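Local coordinates for protein trichothecene 15-O-acetyltransferase TRI3 (PDB 3FOT) that transfers an acetyl group to the 15-hydroxyl of trichothecene intermediates such as 15-deacetylcalonectrin during T-2 toxin biosynthesis in Fusarium sporotrichioides, at residues R299-A313 and V383-K395. Residues are numbered along the deposited sequence; the frame is centred on the assembly and turned at random. Where two conformers were deposited one is given.
Sequences RLGPGFTISHLTQAA and VRALESACRNIKK
Ala312 is a knob on helix 306-321 that fits into a hole of helix 379-401 formed by Leu386, Ala389, Cys390 and Ile393; its CB lies 3.8 Å from Ala389 CB. The small Ala312 and Ala389 are consistent with the close approach of the axes of 306-313 and 383-395, 8.4 Å at an angle of 115°. Around the knob, Ile393 CD1 presses on the backbone at Ala312 N (3.4 Å), while Cys390 SG rests against Leu309 CA and Leu300 CD1.

Lys394 CD lies over the face of the Phe304 ring, 3.4 Å from its centroid, a CH-pi contact, and Cys390 O approaches the ring edge in plane. The Lys394 chain is extended as far as CE and bends only at its last torsion (chi4 55°), which brings NZ above the carbonyl plane of Gly303, where it donates a hydrogen bond to Gly303 O (2.8 Å).

In this BAHD-superfamily acyltransferase, helix 306-321 also packs on helices 286-299 and 500-516 and on strand 435-441, away from the substrate-binding His414. The loop between helices 286-299 and 306-321 makes a type II turn from Gly301 to Phe304, then enters the second helix through a capping box of Thr305 and His308, in which His308 N donates to Thr305 OG1 and Thr305 N to His308 ND1.

Arg299 and Glu387 are joined through water rather than by a salt bridge. In the Glu387 conformer considered here, one of two deposited, a water links Arg299 NH1 to Glu387 OE1, which stand 4.4 Å apart, and another donates to both Arg299 O and Glu387 OE2. Val383 CG1 covers one face of the Arg299 guanidinium, whose NE and NH2 donate to the carbonyls of Phe517 and Arg518. Leu300 CD2 similarly lies over the Arg391 guanidinium, 3.6 Å from NH2.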
ATOM      1  N   ARG A 299      -0.194 -28.345  -7.213  1.00 16.75           N
ATOM      2  CA  ARG A 299      -1.576 -28.600  -7.626  1.00 17.18           C
ATOM      3  C   ARG A 299      -1.901 -27.823  -8.885  1.00 17.69           C
ATOM      4  O   ARG A 299      -2.636 -28.322  -9.746  1.00 17.96           O
ATOM      5  CB  ARG A 299      -2.589 -28.266  -6.529  1.00 16.34           C
ATOM      6  CG  ARG A 299      -2.486 -29.087  -5.260  1.00 14.17           C
ATOM      7  CD  ARG A 299      -3.696 -28.792  -4.368  1.00 15.59           C
ATOM      8  NE  ARG A 299      -3.646 -29.383  -3.036  1.00 14.35           N
ATOM      9  CZ  ARG A 299      -3.831 -30.672  -2.762  1.00 17.49           C
ATOM     10  NH1 ARG A 299      -4.050 -31.557  -3.742  1.00 16.18           N
ATOM     11  NH2 ARG A 299      -3.759 -31.084  -1.504  1.00 15.36           N
ATOM     12  N   LEU A 300      -1.324 -26.637  -9.018  1.00 18.03           N
ATOM     13  CA  LEU A 300      -1.779 -25.690 -10.036  1.00 19.48           C
ATOM     14  C   LEU A 300      -0.710 -25.326 -11.046  1.00 20.61           C
ATOM     15  O   LEU A 300      -1.009 -25.122 -12.225  1.00 20.97           O
ATOM     16  CB  LEU A 300      -2.354 -24.434  -9.386  1.00 18.90           C
ATOM     17  CG  LEU A 300      -3.663 -24.600  -8.604  1.00 19.20           C
ATOM     18  CD1 LEU A 300      -3.993 -23.333  -7.841  1.00 18.58           C
ATOM     19  CD2 LEU A 300      -4.811 -24.963  -9.540  1.00 21.75           C
ATOM     20  N   GLY A 301       0.529 -25.221 -10.577  1.00 21.80           N
ATOM     21  CA  GLY A 301       1.669 -25.060 -11.475  1.00 23.48           C
ATOM     22  C   GLY A 301       2.083 -23.631 -11.749  1.00 24.62           C
ATOM     23  O   GLY A 301       1.659 -22.702 -11.054  1.00 24.57           O
ATOM     24  N   PRO A 302       2.910 -23.445 -12.793  1.00 25.55           N
ATOM     25  CA  PRO A 302       3.450 -22.134 -13.161  1.00 26.10           C
ATOM     26  C   PRO A 302       2.357 -21.112 -13.457  1.00 25.37           C
ATOM     27  O   PRO A 302       1.322 -21.438 -14.059  1.00 26.52           O
ATOM     28  CB  PRO A 302       4.267 -22.434 -14.433  1.00 26.54           C
ATOM     29  CG  PRO A 302       4.580 -23.886 -14.346  1.00 26.46           C
ATOM     30  CD  PRO A 302       3.367 -24.503 -13.715  1.00 25.74           C
ATOM     31  N   GLY A 303       2.588 -19.876 -13.035  1.00 24.91           N
ATOM     32  CA  GLY A 303       1.639 -18.808 -13.280  1.00 23.15           C
ATOM     33  C   GLY A 303       0.601 -18.696 -12.174  1.00 21.83           C
ATOM     34  O   GLY A 303      -0.097 -17.688 -12.091  1.00 23.29           O
ATOM     35  N   PHE A 304       0.493 -19.720 -11.332  1.00 20.10           N
ATOM     36  CA  PHE A 304      -0.377 -19.638 -10.144  1.00 18.20           C
ATOM     37  C   PHE A 304       0.380 -19.257  -8.872  1.00 17.52           C
ATOM     38  O   PHE A 304       1.545 -19.640  -8.681  1.00 17.36           O
ATOM     39  CB  PHE A 304      -1.110 -20.941  -9.924  1.00 17.96           C
ATOM     40  CG  PHE A 304      -2.201 -21.189 -10.913  1.00 17.94           C
ATOM     41  CD1 PHE A 304      -3.461 -20.632 -10.727  1.00 17.93           C
ATOM     42  CD2 PHE A 304      -1.964 -21.966 -12.032  1.00 18.82           C
ATOM     43  CE1 PHE A 304      -4.488 -20.869 -11.641  1.00 17.40           C
ATOM     44  CE2 PHE A 304      -2.970 -22.211 -12.948  1.00 18.81           C
ATOM     45  CZ  PHE A 304      -4.235 -21.658 -12.748  1.00 16.81           C
ATOM     46  N   THR A 305      -0.283 -18.502  -7.994  1.00 15.92           N
ATOM     47  CA  THR A 305       0.400 -17.997  -6.820  1.00 15.77           C
ATOM     48  C   THR A 305      -0.484 -18.110  -5.591  1.00 14.72           C
ATOM     49  O   THR A 305      -1.705 -18.311  -5.675  1.00 14.15           O
ATOM     50  CB  THR A 305       0.729 -16.501  -6.958  1.00 15.83           C
ATOM     51  OG1 THR A 305      -0.508 -15.778  -6.969  1.00 16.85           O
ATOM     52  CG2 THR A 305       1.541 -16.193  -8.252  1.00 17.20           C
ATOM     53  N   ILE A 306       0.150 -17.938  -4.445  1.00 13.76           N
ATOM     54  CA  ILE A 306      -0.578 -17.839  -3.193  1.00 13.14           C
ATOM     55  C   ILE A 306      -1.574 -16.671  -3.202  1.00 13.24           C
ATOM     56  O   ILE A 306      -2.583 -16.727  -2.510  1.00 12.60           O
ATOM     57  CB  ILE A 306       0.418 -17.765  -2.004  1.00 13.25           C
ATOM     58  CG1 ILE A 306      -0.290 -17.893  -0.661  1.00 13.22           C
ATOM     59  CG2 ILE A 306       1.317 -16.524  -2.078  1.00 13.24           C
ATOM     60  CD1 ILE A 306       0.671 -18.213   0.515  1.00 13.49           C
ATOM     61  N   SER A 307      -1.313 -15.625  -3.993  1.00 13.13           N
ATOM     62  CA  SER A 307      -2.293 -14.531  -4.126  1.00 13.92           C
ATOM     63  C   SER A 307      -3.609 -15.006  -4.793  1.00 13.57           C
ATOM     64  O   SER A 307      -4.716 -14.601  -4.383  1.00 12.96           O
ATOM     65  CB  SER A 307      -1.699 -13.391  -4.948  1.00 14.28           C
ATOM     66  OG  SER A 307      -0.790 -12.660  -4.179  1.00 18.14           O
ATOM     67  N   HIS A 308      -3.487 -15.847  -5.820  1.00 12.93           N
ATOM     68  CA  HIS A 308      -4.669 -16.472  -6.435  1.00 12.40           C
ATOM     69  C   HIS A 308      -5.411 -17.293  -5.395  1.00 12.07           C
ATOM     70  O   HIS A 308      -6.630 -17.202  -5.266  1.00 11.85           O
ATOM     71  CB  HIS A 308      -4.279 -17.392  -7.595  1.00 12.93           C
ATOM     72  CG  HIS A 308      -3.654 -16.679  -8.748  1.00 15.20           C
ATOM     73  ND1 HIS A 308      -2.522 -17.143  -9.379  1.00 17.36           N
ATOM     74  CD2 HIS A 308      -4.008 -15.544  -9.397  1.00 18.33           C
ATOM     75  CE1 HIS A 308      -2.207 -16.332 -10.372  1.00 18.56           C
ATOM     76  NE2 HIS A 308      -3.090 -15.349 -10.403  1.00 18.36           N
ATOM     77  N   LEU A 309      -4.662 -18.105  -4.659  1.00 10.99           N
ATOM     78  CA  LEU A 309      -5.261 -18.987  -3.655  1.00 10.56           C
ATOM     79  C   LEU A 309      -5.969 -18.180  -2.577  1.00 10.25           C
ATOM     80  O   LEU A 309      -7.044 -18.558  -2.117  1.00  9.42           O
ATOM     81  CB  LEU A 309      -4.201 -19.886  -3.022  1.00  9.89           C
ATOM     82  CG  LEU A 309      -4.847 -20.842  -2.004  1.00  9.94           C
ATOM     83  CD1 LEU A 309      -5.748 -21.870  -2.727  1.00  8.62           C
ATOM     84  CD2 LEU A 309      -3.815 -21.548  -1.135  1.00 14.07           C
ATOM     85  N   THR A 310      -5.348 -17.078  -2.156  1.00  9.76           N
ATOM     86  CA  THR A 310      -5.983 -16.226  -1.159  1.00  9.79           C
ATOM     87  C   THR A 310      -7.313 -15.667  -1.686  1.00  9.30           C
ATOM     88  O   THR A 310      -8.315 -15.650  -0.981  1.00  8.47           O
ATOM     89  CB  THR A 310      -5.048 -15.088  -0.677  1.00 10.61           C
ATOM     90  OG1 THR A 310      -3.833 -15.672  -0.197  1.00 11.01           O
ATOM     91  CG2 THR A 310      -5.679 -14.308   0.452  1.00 11.56           C
ATOM     92  N   GLN A 311      -7.303 -15.183  -2.916  1.00  9.65           N
ATOM     93  CA  GLN A 311      -8.537 -14.672  -3.508  1.00 10.24           C
ATOM     94  C   GLN A 311      -9.626 -15.767  -3.584  1.00  9.64           C
ATOM     95  O   GLN A 311     -10.817 -15.494  -3.360  1.00  8.93           O
ATOM     96  CB  GLN A 311      -8.244 -14.050  -4.883  1.00 10.76           C
ATOM     97  CG  GLN A 311      -9.492 -13.585  -5.643  1.00 11.23           C
ATOM     98  CD  GLN A 311     -10.172 -12.379  -5.025  1.00 12.21           C
ATOM     99  OE1 GLN A 311      -9.962 -11.241  -5.485  1.00 13.19           O
ATOM    100  NE2 GLN A 311     -11.009 -12.613  -4.000  1.00 10.12           N
ATOM    101  N   ALA A 312      -9.211 -16.992  -3.915  1.00  9.21           N
ATOM    102  CA  ALA A 312     -10.101 -18.146  -3.919  1.00  9.52           C
ATOM    103  C   ALA A 312     -10.717 -18.390  -2.521  1.00  9.54           C
ATOM    104  O   ALA A 312     -11.935 -18.596  -2.379  1.00 10.56           O
ATOM    105  CB  ALA A 312      -9.331 -19.376  -4.399  1.00  9.34           C
ATOM    106  N   ALA A 313      -9.867 -18.357  -1.495  1.00  9.12           N
ATOM    107  CA  ALA A 313     -10.282 -18.635  -0.129  1.00  9.13           C
ATOM    108  C   ALA A 313     -11.241 -17.546   0.393  1.00  9.64           C
ATOM    109  O   ALA A 313     -12.210 -17.830   1.127  1.00  9.61           O
ATOM    110  CB  ALA A 313      -9.039 -18.766   0.764  1.00  9.33           C
ATOM    111  N   VAL A 383     -10.323 -28.745  -1.866  1.00 11.59           N
ATOM    112  CA  VAL A 383      -9.204 -28.555  -2.787  1.00 12.20           C
ATOM    113  C   VAL A 383      -9.721 -28.298  -4.202  1.00 12.21           C
ATOM    114  O   VAL A 383      -9.243 -27.391  -4.877  1.00 11.60           O
ATOM    115  CB  VAL A 383      -8.247 -29.799  -2.756  1.00 12.17           C
ATOM    116  CG1 VAL A 383      -7.256 -29.840  -3.940  1.00 13.77           C
ATOM    117  CG2 VAL A 383      -7.499 -29.847  -1.433  1.00 12.50           C
ATOM    118  N   ARG A 384     -10.722 -29.077  -4.619  1.00 12.18           N
ATOM    119  CA  ARG A 384     -11.242 -28.975  -5.987  1.00 12.53           C
ATOM    120  C   ARG A 384     -11.927 -27.628  -6.182  1.00 11.80           C
ATOM    121  O   ARG A 384     -11.756 -26.990  -7.227  1.00 12.01           O
ATOM    122  CB  ARG A 384     -12.178 -30.151  -6.326  1.00 12.39           C
ATOM    123  CG  ARG A 384     -11.428 -31.490  -6.511  0.60 13.03           C
ATOM    124  CD  ARG A 384     -12.326 -32.646  -7.042  0.60 14.14           C
ATOM    125  NE  ARG A 384     -11.562 -33.892  -7.163  0.60 18.76           N
ATOM    126  CZ  ARG A 384     -10.807 -34.221  -8.213  0.60 20.44           C
ATOM    127  NH1 ARG A 384     -10.700 -33.407  -9.258  0.60 21.43           N
ATOM    128  NH2 ARG A 384     -10.142 -35.370  -8.221  0.60 21.51           N
ATOM    129  N   ALA A 385     -12.674 -27.201  -5.159  1.00 11.76           N
ATOM    130  CA  ALA A 385     -13.356 -25.909  -5.176  1.00 11.46           C
ATOM    131  C   ALA A 385     -12.317 -24.773  -5.244  1.00 11.40           C
ATOM    132  O   ALA A 385     -12.440 -23.843  -6.062  1.00 11.40           O
ATOM    133  CB  ALA A 385     -14.254 -25.764  -3.939  1.00 11.41           C
ATOM    134  N   LEU A 386     -11.290 -24.851  -4.395  1.00 10.90           N
ATOM    135  CA  LEU A 386     -10.224 -23.840  -4.432  1.00 10.39           C
ATOM    136  C   LEU A 386      -9.519 -23.813  -5.777  1.00 11.38           C
ATOM    137  O   LEU A 386      -9.259 -22.730  -6.307  1.00 11.10           O
ATOM    138  CB  LEU A 386      -9.220 -24.072  -3.293  1.00 10.59           C
ATOM    139  CG  LEU A 386      -9.771 -23.740  -1.915  1.00  9.14           C
ATOM    140  CD1 LEU A 386      -8.952 -24.502  -0.866  1.00  9.23           C
ATOM    141  CD2 LEU A 386      -9.726 -22.208  -1.652  1.00 10.33           C
ATOM    142  N   GLU A 387      -9.212 -24.991  -6.326  1.00 11.63           N
ATOM    143  CA  GLU A 387      -8.567 -25.084  -7.643  0.50 12.02           C
ATOM    144  C   GLU A 387      -9.431 -24.436  -8.729  1.00 12.65           C
ATOM    145  O   GLU A 387      -8.926 -23.678  -9.562  1.00 12.57           O
ATOM    146  CB  GLU A 387      -8.241 -26.540  -8.000  0.50 12.10           C
ATOM    147  CG  GLU A 387      -7.083 -27.112  -7.201  0.50 13.21           C
ATOM    148  CD  GLU A 387      -6.576 -28.435  -7.726  0.50 14.12           C
ATOM    149  OE1 GLU A 387      -5.914 -29.156  -6.960  0.50 14.31           O
ATOM    150  OE2 GLU A 387      -6.800 -28.741  -8.909  0.50 16.65           O
ATOM    151  N   SER A 388     -10.727 -24.724  -8.713  1.00 13.52           N
ATOM    152  CA  SER A 388     -11.671 -24.161  -9.708  1.00 13.84           C
ATOM    153  C   SER A 388     -11.650 -22.640  -9.639  1.00 13.93           C
ATOM    154  O   SER A 388     -11.533 -21.938 -10.658  1.00 13.20           O
ATOM    155  CB  SER A 388     -13.093 -24.657  -9.392  1.00 15.80           C
ATOM    156  OG  SER A 388     -14.053 -24.138 -10.298  1.00 17.49           O
ATOM    157  N   ALA A 389     -11.786 -22.127  -8.417  1.00 13.97           N
ATOM    158  CA  ALA A 389     -11.785 -20.689  -8.200  1.00 13.23           C
ATOM    159  C   ALA A 389     -10.466 -20.056  -8.660  1.00 13.62           C
ATOM    160  O   ALA A 389     -10.490 -19.047  -9.365  1.00 13.29           O
ATOM    161  CB  ALA A 389     -12.072 -20.372  -6.771  1.00 12.15           C
ATOM    162  N   CYS A 390      -9.330 -20.657  -8.290  1.00 13.41           N
ATOM    163  CA  CYS A 390      -8.012 -20.162  -8.758  1.00 13.78           C
ATOM    164  C   CYS A 390      -7.912 -20.089 -10.275  1.00 14.44           C
ATOM    165  O   CYS A 390      -7.366 -19.137 -10.809  1.00 15.60           O
ATOM    166  CB  CYS A 390      -6.863 -21.025  -8.258  1.00 13.79           C
ATOM    167  SG  CYS A 390      -6.539 -20.877  -6.484  1.00 14.38           S
ATOM    168  N   ARG A 391      -8.422 -21.101 -10.975  1.00 14.65           N
ATOM    169  CA  ARG A 391      -8.361 -21.101 -12.440  1.00 15.79           C
ATOM    170  C   ARG A 391      -9.234 -19.990 -13.041  1.00 16.44           C
ATOM    171  O   ARG A 391      -8.813 -19.340 -13.998  1.00 17.08           O
ATOM    172  CB  ARG A 391      -8.742 -22.475 -13.008  1.00 15.70           C
ATOM    173  CG  ARG A 391      -7.814 -23.600 -12.552  1.00 15.83           C
ATOM    174  CD  ARG A 391      -7.999 -24.911 -13.353  1.00 17.95           C
ATOM    175  NE  ARG A 391      -7.166 -25.997 -12.808  1.00 22.44           N
ATOM    176  CZ  ARG A 391      -5.850 -26.105 -12.998  1.00 23.29           C
ATOM    177  NH1 ARG A 391      -5.195 -25.205 -13.727  1.00 26.38           N
ATOM    178  NH2 ARG A 391      -5.179 -27.118 -12.459  1.00 24.81           N
ATOM    179  N   ASN A 392     -10.417 -19.772 -12.455  1.00 16.82           N
ATOM    180  CA  ASN A 392     -11.313 -18.644 -12.783  1.00 17.22           C
ATOM    181  C   ASN A 392     -10.616 -17.294 -12.531  1.00 16.90           C
ATOM    182  O   ASN A 392     -10.659 -16.380 -13.363  1.00 17.35           O
ATOM    183  CB  ASN A 392     -12.597 -18.679 -11.937  1.00 17.99           C
ATOM    184  CG  ASN A 392     -13.694 -19.598 -12.497  1.00 20.56           C
ATOM    185  OD1 ASN A 392     -14.578 -19.146 -13.206  1.00 24.45           O
ATOM    186  ND2 ASN A 392     -13.662 -20.873 -12.135  1.00 24.02           N
ATOM    187  N   ILE A 393      -9.984 -17.166 -11.369  1.00 15.38           N
ATOM    188  CA  ILE A 393      -9.247 -15.949 -11.017  1.00 15.06           C
ATOM    189  C   ILE A 393      -8.113 -15.653 -12.006  1.00 15.63           C
ATOM    190  O   ILE A 393      -8.012 -14.539 -12.535  1.00 15.35           O
ATOM    191  CB  ILE A 393      -8.716 -16.021  -9.563  1.00 13.73           C
ATOM    192  CG1 ILE A 393      -9.887 -16.049  -8.589  1.00 14.11           C
ATOM    193  CG2 ILE A 393      -7.761 -14.810  -9.216  1.00 15.06           C
ATOM    194  CD1 ILE A 393      -9.570 -16.784  -7.282  1.00 13.25           C
ATOM    195  N   LYS A 394      -7.268 -16.644 -12.263  1.00 16.60           N
ATOM    196  CA  LYS A 394      -6.132 -16.429 -13.152  1.00 18.26           C
ATOM    197  C   LYS A 394      -6.602 -16.090 -14.560  1.00 18.65           C
ATOM    198  O   LYS A 394      -6.052 -15.184 -15.183  1.00 18.78           O
ATOM    199  CB  LYS A 394      -5.213 -17.643 -13.156  1.00 18.53           C
ATOM    200  CG  LYS A 394      -4.040 -17.541 -14.129  1.00 20.81           C
ATOM    201  CD  LYS A 394      -3.130 -18.734 -13.988  1.00 24.75           C
ATOM    202  CE  LYS A 394      -1.896 -18.612 -14.874  1.00 28.89           C
ATOM    203  NZ  LYS A 394      -1.149 -17.332 -14.629  1.00 32.57           N
ATOM    204  N   LYS A 395      -7.628 -16.797 -15.039  1.00 19.59           N
ATOM    205  CA  LYS A 395      -8.210 -16.552 -16.363  1.00 20.98           C
ATOM    206  C   LYS A 395      -8.750 -15.121 -16.472  1.00 21.33           C
ATOM    207  O   LYS A 395      -8.497 -14.450 -17.481  1.00 22.08           O
ATOM    208  CB  LYS A 395      -9.280 -17.607 -16.691  1.00 20.69           C
ATOM    209  CG  LYS A 395     -10.172 -17.281 -17.893  1.00 23.77           C
TER
HETATM  210  O   HOH W   1      -4.628 -31.596  -6.525  1.00 27.38           O
HETATM  211  O   HOH W   2      -4.681 -30.059  -9.474  1.00 32.05           O